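Local coordinates for protein dihydrodipicolinate synthase (Rhodopseudomonas palustris, PDB 3DZ1) that probably catalyses the DapA-family reaction that forms 4-hydroxy-tetrahydrodipicolinate from pyruvate and aspartate semialdehyde in lysine biosynthesis, using a TIM-barrel fold, at residues P152-R156 with T181-F185; P7-F13 with P193-L197; A104-P110 with V135-Q140; D141-T145 with E255-G259. All coordinates share one frame; numbering follows the deposited sequence.

Contact 1 of 4, residues P152-R156 with T181-F185; sequences PKVIR and TLRGF
Arg156 and Phe185 form the cation-pi stack of this contact. The guanidinium lies nearly flat on the ring, with the two centres 4.1 Å apart and the planes 27° from parallel. This is both a stack and a cation-pi interaction. NH1 is the atom closest to the ring, 3.5 Å from Phe185 CD1. The arginine leaves its backbone extended and then bends at chi3 (62°), which folds the guanidinium back over the phenyl face. Carbonyl O of Thr181 lies over the opposite face. Ser190 OG bonds to both Arg156 NH1 and the Phe185 carbonyl, so it ties the stacked pair together.

The remaining contacts are mostly apolar. Pro152 CB meets Thr181 CG2 at 3.6 Å. The same CB lies 3.8 Å from Phe185 CE2, and the Pro152 carbonyl group sits at the ring edge. Leu182 CD2 packs 3.7 Å from the carbonyl O of Pro152, an oxygen that also accepts the helical bond from Arg156 N. Ile155 CG2 touches Leu182 CD2 at 4.1 Å, deeper in the contact. On the outer side, Lys153 lays its CG against Phe185 CZ and also packs on Glu118 of a second subunit.

The two segments belong to helices 152-161 and 176-188, successive helices on the outside of the TIM barrel. Their local axes come within 10.1 Å and cross at -47°.

No hydrogen bond passes directly between the segments. The helices are joined by apolar packing and by one positive group on an aromatic face. The ring probably offers that charge favourable electrostatics while NH1 keeps its hydrogen bond to Ser190.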
loop_
_atom_site.group_PDB
_atom_site.type_symbol
_atom_site.label_atom_id
_atom_site.label_comp_id
_atom_site.label_asym_id
_atom_site.label_seq_id
_atom_site.Cartn_x
_atom_site.Cartn_y
_atom_site.Cartn_z
ATOM N N PRO A 152 -11.685 17.771 -2.171
ATOM C CA PRO A 152 -11.902 19.172 -1.809
ATOM C C PRO A 152 -12.949 19.297 -0.705
ATOM O O PRO A 152 -12.808 20.118 0.193
ATOM C CB PRO A 152 -12.354 19.792 -3.123
ATOM C CG PRO A 152 -11.524 19.046 -4.120
ATOM C CD PRO A 152 -11.643 17.609 -3.634
ATOM N N LYS A 153 -13.994 18.472 -0.771
ATOM C CA LYS A 153 -15.051 18.496 0.242
ATOM C C LYS A 153 -14.519 18.067 1.606
ATOM O O LYS A 153 -14.939 18.596 2.643
ATOM C CB LYS A 153 -16.215 17.583 -0.168
ATOM C CG LYS A 153 -16.999 18.091 -1.369
ATOM C CD LYS A 153 -18.175 17.188 -1.704
ATOM C CE LYS A 153 -18.990 17.771 -2.855
ATOM N NZ LYS A 153 -20.159 16.912 -3.219
ATOM N N VAL A 154 -13.604 17.101 1.613
ATOM C CA VAL A 154 -13.018 16.634 2.866
ATOM C C VAL A 154 -12.149 17.750 3.434
ATOM O O VAL A 154 -12.147 18.007 4.640
ATOM C CB VAL A 154 -12.160 15.353 2.659
ATOM C CG1 VAL A 154 -11.200 15.163 3.832
ATOM C CG2 VAL A 154 -13.067 14.136 2.549
ATOM N N ILE A 155 -11.405 18.414 2.557
ATOM C CA ILE A 155 -10.557 19.513 2.985
ATOM C C ILE A 155 -11.440 20.605 3.579
ATOM O O ILE A 155 -11.144 21.131 4.651
ATOM C CB ILE A 155 -9.748 20.086 1.804
ATOM C CG1 ILE A 155 -8.688 19.067 1.372
ATOM C CG2 ILE A 155 -9.099 21.420 2.203
ATOM C CD1 ILE A 155 -7.947 19.439 0.105
ATOM N N ARG A 156 -12.528 20.934 2.884
ATOM C CA ARG A 156 -13.446 21.964 3.361
ATOM C C ARG A 156 -13.970 21.640 4.757
ATOM O O ARG A 156 -14.049 22.517 5.622
ATOM C CB ARG A 156 -14.624 22.124 2.395
ATOM C CG ARG A 156 -15.696 23.089 2.898
ATOM C CD ARG A 156 -16.803 23.281 1.873
ATOM N NE ARG A 156 -17.508 22.036 1.592
ATOM C CZ ARG A 156 -18.446 21.902 0.660
ATOM N NH1 ARG A 156 -18.795 22.939 -0.088
ATOM N NH2 ARG A 156 -19.031 20.726 0.475
ATOM N N THR A 181 -11.654 24.176 -7.447
ATOM C CA THR A 181 -12.822 23.742 -6.681
ATOM C C THR A 181 -12.883 24.428 -5.314
ATOM O O THR A 181 -13.939 24.929 -4.907
ATOM C CB THR A 181 -12.819 22.211 -6.484
ATOM O OG1 THR A 181 -12.910 21.570 -7.760
ATOM C CG2 THR A 181 -13.998 21.773 -5.620
ATOM N N LEU A 182 -11.756 24.455 -4.608
ATOM C CA LEU A 182 -11.693 25.103 -3.300
ATOM C C LEU A 182 -12.001 26.599 -3.398
ATOM O O LEU A 182 -12.724 27.148 -2.562
ATOM C CB LEU A 182 -10.316 24.885 -2.653
ATOM C CG LEU A 182 -10.013 23.443 -2.220
ATOM C CD1 LEU A 182 -8.576 23.327 -1.764
ATOM C CD2 LEU A 182 -10.968 23.025 -1.096
ATOM N N ARG A 183 -11.463 27.268 -4.413
ATOM C CA ARG A 183 -11.742 28.692 -4.566
ATOM C C ARG A 183 -13.234 28.878 -4.838
ATOM O O ARG A 183 -13.832 29.887 -4.447
ATOM C CB ARG A 183 -10.912 29.288 -5.706
ATOM C CG ARG A 183 -9.420 29.392 -5.390
ATOM C CD ARG A 183 -9.172 30.150 -4.081
ATOM N NE ARG A 183 -7.747 30.363 -3.823
ATOM C CZ ARG A 183 -7.225 30.591 -2.620
ATOM N NH1 ARG A 183 -8.007 30.634 -1.551
ATOM N NH2 ARG A 183 -5.916 30.766 -2.482
ATOM N N GLY A 184 -13.827 27.892 -5.499
ATOM C CA GLY A 184 -15.247 27.940 -5.800
ATOM C C GLY A 184 -16.087 27.847 -4.538
ATOM O O GLY A 184 -17.132 28.499 -4.428
ATOM N N PHE A 185 -15.639 27.032 -3.584
ATOM C CA PHE A 185 -16.354 26.879 -2.319
ATOM C C PHE A 185 -16.347 28.208 -1.578
ATOM O O PHE A 185 -17.322 28.566 -0.913
ATOM C CB PHE A 185 -15.705 25.810 -1.430
ATOM C CG PHE A 185 -15.858 24.403 -1.942
ATOM C CD1 PHE A 185 -16.895 24.060 -2.805
ATOM C CD2 PHE A 185 -14.978 23.408 -1.528
ATOM C CE1 PHE A 185 -17.054 22.749 -3.245
ATOM C CE2 PHE A 185 -15.128 22.094 -1.961
ATOM C CZ PHE A 185 -16.169 21.764 -2.822
#

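Contact 2 of 4, residues P7-F13 with P193-L197; sequences PEAAGTF and PLSIL
The Phe13 ring meets Leu197 at a slant, with Phe13 CD1 only 3.4 Å from Leu197 CD1. The two side chains cross at about a right angle. At the ring edge, in its plane, sits the carbonyl O of Ala10. The ring also packs on Met217, a predicted pyruvate-binding residue, and on Leu5. The Glu8 side chain lies alongside Pro193, with Glu8 OE2 4.0 Å from Pro193 CB.

The two proline rings meet near the surface. Pro7 CB lies 3.7 Å from Pro193 CB and 3.5 Å from the carbonyl O of Pro193.

Ser195 makes the one hydrogen bond across. Its OG is anti to the backbone N (chi1 176°), and this turns it to Ala9. OG donates to Ala9 O at 2.6 Å. The approach is bent, with a C=O...donor angle of 129°, and the donor stands 41° above the carbonyl plane. Beside it, Ser195 CB rests 3.2 Å from Pro7 O. With an alanine in place of the serine, the Ala9 carbonyl would probably lose this donor, and the loop before strand 11-15 would be less firmly held.

Leu197 CD2 reaches the backbone near Ala10 and Gly11, 4.2 Å from Gly11 O. Ala9, Ser195 and Leu197 all pack on Met167 of strand 165-170.

Strands 11-15 and 195-198 are not neighbours in the sheet. Strand 215-218 runs between them, and the side chains of Ser195 and Leu197 point toward segment 7-13. Such packing of inward-facing residues, with a loop drawn across the N-terminal end of the strands, belongs to the closed parallel barrel of the TIM fold.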
loop_
_atom_site.group_PDB
_atom_site.type_symbol
_atom_site.label_atom_id
_atom_site.label_comp_id
_atom_site.label_asym_id
_atom_site.label_seq_id
_atom_site.Cartn_x
_atom_site.Cartn_y
_atom_site.Cartn_z
ATOM N N PRO A 7 -5.038 33.349 7.261
ATOM C CA PRO A 7 -5.500 32.829 5.969
ATOM C C PRO A 7 -5.037 33.724 4.821
ATOM O O PRO A 7 -5.138 33.353 3.648
ATOM C CB PRO A 7 -7.021 32.837 6.117
ATOM C CG PRO A 7 -7.209 32.627 7.597
ATOM C CD PRO A 7 -6.176 33.559 8.171
ATOM N N GLU A 8 -4.534 34.907 5.162
ATOM C CA GLU A 8 -4.059 35.838 4.146
ATOM C C GLU A 8 -2.590 35.644 3.799
ATOM O O GLU A 8 -2.047 36.382 2.978
ATOM C CB GLU A 8 -4.294 37.287 4.587
ATOM C CG GLU A 8 -5.771 37.702 4.662
ATOM C CD GLU A 8 -6.522 37.048 5.814
ATOM O OE1 GLU A 8 -6.053 37.160 6.965
ATOM O OE2 GLU A 8 -7.587 36.433 5.570
ATOM N N ALA A 9 -1.946 34.660 4.421
ATOM C CA ALA A 9 -0.541 34.383 4.141
ATOM C C ALA A 9 -0.385 34.146 2.640
ATOM O O ALA A 9 -1.208 33.468 2.021
ATOM C CB ALA A 9 -0.080 33.154 4.919
ATOM N N ALA A 10 0.668 34.708 2.057
ATOM C CA ALA A 10 0.904 34.562 0.627
ATOM C C ALA A 10 2.386 34.716 0.309
ATOM O O ALA A 10 3.211 34.861 1.208
ATOM C CB ALA A 10 0.098 35.606 -0.141
ATOM N N GLY A 11 2.719 34.685 -0.977
ATOM C CA GLY A 11 4.106 34.838 -1.361
ATOM C C GLY A 11 4.876 33.535 -1.398
ATOM O O GLY A 11 4.345 32.495 -1.776
ATOM N N THR A 12 6.137 33.587 -0.994
ATOM C CA THR A 12 6.968 32.397 -1.012
ATOM C C THR A 12 7.473 32.004 0.370
ATOM O O THR A 12 8.106 32.803 1.056
ATOM C CB THR A 12 8.182 32.604 -1.952
ATOM O OG1 THR A 12 7.719 32.961 -3.263
ATOM C CG2 THR A 12 9.020 31.334 -2.040
ATOM N N PHE A 13 7.171 30.776 0.781
ATOM C CA PHE A 13 7.640 30.250 2.058
ATOM C C PHE A 13 8.697 29.205 1.732
ATOM O O PHE A 13 8.421 28.239 1.026
ATOM C CB PHE A 13 6.505 29.585 2.844
ATOM C CG PHE A 13 5.702 30.540 3.682
ATOM C CD1 PHE A 13 4.978 31.570 3.089
ATOM C CD2 PHE A 13 5.666 30.404 5.067
ATOM C CE1 PHE A 13 4.227 32.456 3.863
ATOM C CE2 PHE A 13 4.916 31.284 5.856
ATOM C CZ PHE A 13 4.196 32.311 5.251
ATOM N N PRO A 193 -12.050 32.061 4.545
ATOM C CA PRO A 193 -10.715 32.410 4.054
ATOM C C PRO A 193 -9.716 31.294 4.344
ATOM O O PRO A 193 -9.711 30.724 5.438
ATOM C CB PRO A 193 -10.398 33.690 4.817
ATOM C CG PRO A 193 -11.742 34.346 4.894
ATOM C CD PRO A 193 -12.639 33.192 5.289
ATOM N N LEU A 194 -8.874 30.991 3.362
ATOM C CA LEU A 194 -7.882 29.930 3.498
ATOM C C LEU A 194 -6.708 30.185 2.571
ATOM O O LEU A 194 -6.886 30.371 1.370
ATOM C CB LEU A 194 -8.508 28.575 3.145
ATOM C CG LEU A 194 -7.601 27.338 3.205
ATOM C CD1 LEU A 194 -7.284 27.008 4.649
ATOM C CD2 LEU A 194 -8.294 26.156 2.543
ATOM N N SER A 195 -5.503 30.189 3.129
ATOM C CA SER A 195 -4.313 30.402 2.326
ATOM C C SER A 195 -3.962 29.088 1.648
ATOM O O SER A 195 -4.083 28.011 2.245
ATOM C CB SER A 195 -3.140 30.861 3.203
ATOM O OG SER A 195 -1.939 30.980 2.445
ATOM N N ILE A 196 -3.563 29.172 0.386
ATOM C CA ILE A 196 -3.169 27.980 -0.343
ATOM C C ILE A 196 -1.771 28.188 -0.909
ATOM O O ILE A 196 -1.572 28.986 -1.823
ATOM C CB ILE A 196 -4.149 27.655 -1.498
ATOM C CG1 ILE A 196 -5.544 27.346 -0.937
ATOM C CG2 ILE A 196 -3.629 26.453 -2.291
ATOM C CD1 ILE A 196 -6.587 26.967 -2.009
ATOM N N LEU A 197 -0.797 27.493 -0.330
ATOM C CA LEU A 197 0.581 27.574 -0.801
ATOM C C LEU A 197 0.865 26.206 -1.391
ATOM O O LEU A 197 0.534 25.179 -0.793
ATOM C CB LEU A 197 1.544 27.879 0.346
ATOM C CG LEU A 197 1.360 29.230 1.042
ATOM C CD1 LEU A 197 2.566 29.488 1.923
ATOM C CD2 LEU A 197 1.216 30.352 0.007
#

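Contact 3 of 4, residues A104-P110 with V135-Q140; sequences AGVMIAP and VPWVLQ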
loop_
_atom_site.group_PDB
_atom_site.type_symbol
_atom_site.label_atom_id
_atom_site.label_comp_id
_atom_site.label_asym_id
_atom_site.label_seq_id
_atom_site.Cartn_x
_atom_site.Cartn_y
_atom_site.Cartn_z
ATOM N N ALA A 104 4.874 31.091 13.961
ATOM C CA ALA A 104 3.644 31.665 13.439
ATOM C C ALA A 104 2.538 30.608 13.464
ATOM O O ALA A 104 1.352 30.929 13.558
ATOM C CB ALA A 104 3.862 32.158 12.022
ATOM N N GLY A 105 2.942 29.343 13.389
ATOM C CA GLY A 105 1.986 28.250 13.402
ATOM C C GLY A 105 2.677 26.926 13.150
ATOM O O GLY A 105 3.902 26.874 13.037
ATOM N N VAL A 106 1.897 25.853 13.053
ATOM C CA VAL A 106 2.458 24.526 12.825
ATOM C C VAL A 106 1.805 23.815 11.641
ATOM O O VAL A 106 0.719 24.191 11.201
ATOM C CB VAL A 106 2.309 23.642 14.088
ATOM C CG1 VAL A 106 2.938 24.341 15.287
ATOM C CG2 VAL A 106 0.836 23.348 14.356
HETATM N N MSE A 107 2.473 22.788 11.126
HETATM C CA MSE A 107 1.939 22.031 9.999
HETATM C C MSE A 107 1.623 20.607 10.435
HETATM O O MSE A 107 2.387 19.990 11.182
HETATM C CB MSE A 107 2.942 22.015 8.838
HETATM C CG MSE A 107 2.416 21.320 7.581
HETATM SE SE MSE A 107 3.598 21.478 6.030
HETATM C CE MSE A 107 4.969 20.225 6.559
ATOM N N ILE A 108 0.489 20.090 9.975
ATOM C CA ILE A 108 0.083 18.738 10.333
ATOM C C ILE A 108 -0.294 17.914 9.113
ATOM O O ILE A 108 -1.155 18.308 8.316
ATOM C CB ILE A 108 -1.129 18.740 11.301
ATOM C CG1 ILE A 108 -0.837 19.632 12.509
ATOM C CG2 ILE A 108 -1.411 17.318 11.784
ATOM C CD1 ILE A 108 -2.034 19.808 13.437
ATOM N N ALA A 109 0.370 16.774 8.971
ATOM C CA ALA A 109 0.105 15.852 7.876
ATOM C C ALA A 109 -0.594 14.657 8.509
ATOM O O ALA A 109 -0.393 14.368 9.686
ATOM C CB ALA A 109 1.410 15.413 7.221
ATOM N N PRO A 110 -1.430 13.951 7.741
ATOM C CA PRO A 110 -2.128 12.794 8.303
ATOM C C PRO A 110 -1.267 11.537 8.282
ATOM O O PRO A 110 -0.346 11.418 7.471
ATOM C CB PRO A 110 -3.330 12.651 7.380
ATOM C CG PRO A 110 -2.728 12.980 6.048
ATOM C CD PRO A 110 -1.874 14.213 6.359
ATOM N N VAL A 135 -3.907 27.334 18.326
ATOM C CA VAL A 135 -2.721 27.246 17.488
ATOM C C VAL A 135 -3.030 27.231 15.991
ATOM O O VAL A 135 -3.687 26.314 15.492
ATOM C CB VAL A 135 -1.904 25.982 17.842
ATOM C CG1 VAL A 135 -0.651 25.900 16.978
ATOM C CG2 VAL A 135 -1.535 26.006 19.322
ATOM N N PRO A 136 -2.568 28.258 15.256
ATOM C CA PRO A 136 -2.807 28.327 13.811
ATOM C C PRO A 136 -2.082 27.151 13.175
ATOM O O PRO A 136 -0.937 26.871 13.530
ATOM C CB PRO A 136 -2.168 29.659 13.413
ATOM C CG PRO A 136 -2.210 30.467 14.673
ATOM C CD PRO A 136 -1.835 29.448 15.719
ATOM N N TRP A 137 -2.723 26.449 12.249
ATOM C CA TRP A 137 -2.034 25.328 11.635
ATOM C C TRP A 137 -2.250 25.191 10.141
ATOM O O TRP A 137 -3.163 25.789 9.562
ATOM C CB TRP A 137 -2.380 24.015 12.348
ATOM C CG TRP A 137 -3.821 23.611 12.289
ATOM C CD1 TRP A 137 -4.862 24.161 12.983
ATOM C CD2 TRP A 137 -4.374 22.546 11.510
ATOM N NE1 TRP A 137 -6.030 23.498 12.686
ATOM C CE2 TRP A 137 -5.758 22.502 11.784
ATOM C CE3 TRP A 137 -3.832 21.621 10.607
ATOM C CZ2 TRP A 137 -6.610 21.568 11.186
ATOM C CZ3 TRP A 137 -4.679 20.691 10.013
ATOM C CH2 TRP A 137 -6.055 20.673 10.306
ATOM N N VAL A 138 -1.379 24.396 9.532
ATOM C CA VAL A 138 -1.380 24.146 8.100
ATOM C C VAL A 138 -1.679 22.686 7.791
ATOM O O VAL A 138 -1.035 21.785 8.331
ATOM C CB VAL A 138 -0.001 24.494 7.502
ATOM C CG1 VAL A 138 -0.005 24.275 5.995
ATOM C CG2 VAL A 138 0.366 25.924 7.857
ATOM N N LEU A 139 -2.658 22.463 6.922
ATOM C CA LEU A 139 -3.042 21.111 6.521
ATOM C C LEU A 139 -2.182 20.691 5.331
ATOM O O LEU A 139 -2.231 21.326 4.275
ATOM C CB LEU A 139 -4.525 21.084 6.121
ATOM C CG LEU A 139 -5.070 19.757 5.576
ATOM C CD1 LEU A 139 -4.904 18.661 6.616
ATOM C CD2 LEU A 139 -6.533 19.926 5.196
ATOM N N GLN A 140 -1.386 19.638 5.498
ATOM C CA GLN A 140 -0.542 19.165 4.403
ATOM C C GLN A 140 -1.233 18.055 3.614
ATOM O O GLN A 140 -1.578 17.008 4.163
ATOM C CB GLN A 140 0.809 18.661 4.923
ATOM C CG GLN A 140 1.653 18.004 3.838
ATOM C CD GLN A 140 3.052 17.659 4.301
ATOM O OE1 GLN A 140 3.258 17.275 5.450
ATOM N NE2 GLN A 140 4.020 17.780 3.402
#
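Val135 CG1 starts the contact by meeting Val106 CG2 at 3.9 Å. Pro136 follows, and its carbonyl O accepts from Val106 N at 3.0 Å. Gly105 lies against that same oxygen, where a CB would clash.

Trp137 pairs with Val106 as a parallel bridge. Its CG occupies the crowded position between backbone N and carbonyl carbon (chi1 63°). From there CE3 of the indole meets Ile108 CD1 at 3.8 Å, on the side of the sheet where the ring of Phe124 of helix 117-131 meets the indole, nearly parallel to it.

Val138 sits on the other side with Met107, a selenomethionine in the crystal. Val138 N donates to Val106 O at 2.7 Å, and Ile108 N donates almost straight to Val138 O at 2.8 Å. Val138 CB lies 4.0 Å from Met107 CG.

Leu139 pairs with Ile108 and also packs on Phe124. Gln140 N then donates to Ile108 O at 3.1 Å. Gln140 CG is anti to the backbone N (chi1 173°) and the chain runs on extended, which carries OE1 to 3.2 Å from Ala109 CB, near Met107 CE. NE2 bonds to Glu171. A leucine in its place would probably leave Glu171 without that amide donor.

Strands 105-108 and 137-141 thus close a beta-alpha-beta unit through helix 117-131. Backbone bonds set the register. Apolar packing lies on both sides of the sheet; polar Gln140 joins it beside Met107, near the predicted pyruvate site.

Contact 4 of 4, residues D141-T145 with E255-G259; sequences DYPLT and EHQQG
Gln258 reaches across to Tyr142 and Thr145 at the C-terminal end of a TIM-barrel strand. Tyr142 follows strand 137-141 and holds the N-cap position of the short helix 143-146. Gln258 belongs to the loop between helices 238-255 and 260-271, just after an inverse gamma turn centred on His256.

From CB the glutamine chain heads toward the other segment. It bends at chi2 (-62°), which brings the amide up to the Thr145 methyl. CD lies 3.9 Å from Thr145 CG2. OE1 is 3.7 Å from the same methyl. NE2 also touches it, and comes 3.8 Å from Tyr142 OH, too far for a hydrogen bond. The amide plane is turned 70° from the phenol plane. NE2 further lies 4.3 Å from Leu144 CD2.

His256 adds a looser touch, with CE1 4.5 Å from both Tyr142 OH and Leu144 CD2.

The contact is small and partly open at the surface. It is held by van der Waals contact rather than by hydrogen bonds. Leu144 also packs on Trp173 of another subunit, so the site borders a subunit interface. Within the segment 141-145, Thr145 CB sits 4.0 Å above one face of the Tyr142 ring.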
loop_
_atom_site.group_PDB
_atom_site.type_symbol
_atom_site.label_atom_id
_atom_site.label_comp_id
_atom_site.label_asym_id
_atom_site.label_seq_id
_atom_site.Cartn_x
_atom_site.Cartn_y
_atom_site.Cartn_z
ATOM N N ASP A 141 -1.425 18.303 2.322
ATOM C CA ASP A 141 -2.082 17.374 1.402
ATOM C C ASP A 141 -1.047 16.945 0.359
ATOM O O ASP A 141 -0.851 17.619 -0.650
ATOM C CB ASP A 141 -3.261 18.090 0.736
ATOM C CG ASP A 141 -3.988 17.223 -0.272
ATOM O OD1 ASP A 141 -3.796 15.986 -0.266
ATOM O OD2 ASP A 141 -4.768 17.787 -1.065
ATOM N N TYR A 142 -0.399 15.812 0.607
ATOM C CA TYR A 142 0.661 15.315 -0.267
ATOM C C TYR A 142 0.543 13.803 -0.454
ATOM O O TYR A 142 1.345 13.034 0.080
ATOM C CB TYR A 142 2.001 15.679 0.381
ATOM C CG TYR A 142 3.245 15.510 -0.459
ATOM C CD1 TYR A 142 3.182 15.408 -1.849
ATOM C CD2 TYR A 142 4.503 15.523 0.143
ATOM C CE1 TYR A 142 4.347 15.328 -2.615
ATOM C CE2 TYR A 142 5.667 15.446 -0.612
ATOM C CZ TYR A 142 5.584 15.349 -1.987
ATOM O OH TYR A 142 6.744 15.284 -2.723
ATOM N N PRO A 143 -0.455 13.359 -1.232
ATOM C CA PRO A 143 -0.717 11.944 -1.513
ATOM C C PRO A 143 0.495 11.159 -2.012
ATOM O O PRO A 143 0.707 10.013 -1.618
ATOM C CB PRO A 143 -1.818 12.002 -2.571
ATOM C CG PRO A 143 -2.544 13.263 -2.247
ATOM C CD PRO A 143 -1.421 14.220 -1.940
ATOM N N LEU A 144 1.278 11.775 -2.889
ATOM C CA LEU A 144 2.446 11.112 -3.455
ATOM C C LEU A 144 3.326 10.419 -2.417
ATOM O O LEU A 144 3.787 9.302 -2.635
ATOM C CB LEU A 144 3.300 12.112 -4.240
ATOM C CG LEU A 144 4.524 11.473 -4.902
ATOM C CD1 LEU A 144 4.055 10.546 -6.006
ATOM C CD2 LEU A 144 5.450 12.543 -5.461
ATOM N N THR A 145 3.561 11.075 -1.287
ATOM C CA THR A 145 4.418 10.501 -0.260
ATOM C C THR A 145 3.679 10.009 0.977
ATOM O O THR A 145 4.168 9.129 1.693
ATOM C CB THR A 145 5.478 11.524 0.202
ATOM O OG1 THR A 145 4.826 12.614 0.862
ATOM C CG2 THR A 145 6.261 12.058 -0.991
ATOM N N GLU A 255 15.443 17.849 -9.090
ATOM C CA GLU A 255 15.406 17.856 -7.629
ATOM C C GLU A 255 14.154 17.151 -7.111
ATOM O O GLU A 255 14.113 16.693 -5.966
ATOM C CB GLU A 255 15.423 19.297 -7.107
ATOM C CG GLU A 255 15.657 19.411 -5.609
ATOM C CD GLU A 255 15.388 20.808 -5.074
ATOM O OE1 GLU A 255 16.035 21.763 -5.540
ATOM O OE2 GLU A 255 14.527 20.947 -4.181
ATOM N N HIS A 256 13.135 17.083 -7.962
ATOM C CA HIS A 256 11.865 16.448 -7.623
ATOM C C HIS A 256 11.942 14.928 -7.751
ATOM O O HIS A 256 11.105 14.306 -8.400
ATOM C CB HIS A 256 10.761 16.991 -8.538
ATOM C CG HIS A 256 9.390 16.485 -8.212
ATOM N ND1 HIS A 256 8.771 16.733 -7.006
ATOM C CD2 HIS A 256 8.512 15.756 -8.942
ATOM C CE1 HIS A 256 7.571 16.181 -7.007
ATOM N NE2 HIS A 256 7.388 15.582 -8.169
ATOM N N GLN A 257 12.966 14.334 -7.155
ATOM C CA GLN A 257 13.127 12.887 -7.177
ATOM C C GLN A 257 13.195 12.419 -5.733
ATOM O O GLN A 257 13.938 12.980 -4.934
ATOM C CB GLN A 257 14.417 12.492 -7.902
ATOM C CG GLN A 257 14.347 12.576 -9.409
ATOM C CD GLN A 257 15.655 12.168 -10.062
ATOM O OE1 GLN A 257 16.650 12.893 -9.996
ATOM N NE2 GLN A 257 15.663 10.996 -10.686
ATOM N N GLN A 258 12.417 11.398 -5.393
ATOM C CA GLN A 258 12.414 10.878 -4.032
ATOM C C GLN A 258 13.798 10.399 -3.607
ATOM O O GLN A 258 14.462 9.670 -4.340
ATOM C CB GLN A 258 11.406 9.733 -3.914
ATOM C CG GLN A 258 9.960 10.182 -4.046
ATOM C CD GLN A 258 9.557 11.155 -2.953
ATOM O OE1 GLN A 258 9.610 10.829 -1.766
ATOM N NE2 GLN A 258 9.153 12.358 -3.349
ATOM N N GLY A 259 14.229 10.817 -2.420
ATOM C CA GLY A 259 15.534 10.418 -1.918
ATOM C C GLY A 259 16.667 11.274 -2.452
ATOM O O GLY A 259 17.397 11.913 -1.684
#

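From the N terminus, segment 7-13 leads into the first barrel strand and waits for its partner. Contact 3 closes first, a short loop through helix 117-131. The chain runs straight on into 141-145, which opens contact 4. Contact 1 then closes between helices 152-161 and 176-188. Segment 193-197 follows and closes contact 2, so contacts 1 and 3 are nested inside it. Contact 4 closes last, at 255-259. It encloses contact 1 and crosses contact 2. Contacts 2 and 3 tie strands of one sheet, contact 1 joins outer helices, and contact 4 ties the end of strand 137-141 to the loop between helices 238-255 and 260-271. Arg183 NH1 probably bonds to Leu194 O, linking contacts 1 and 2.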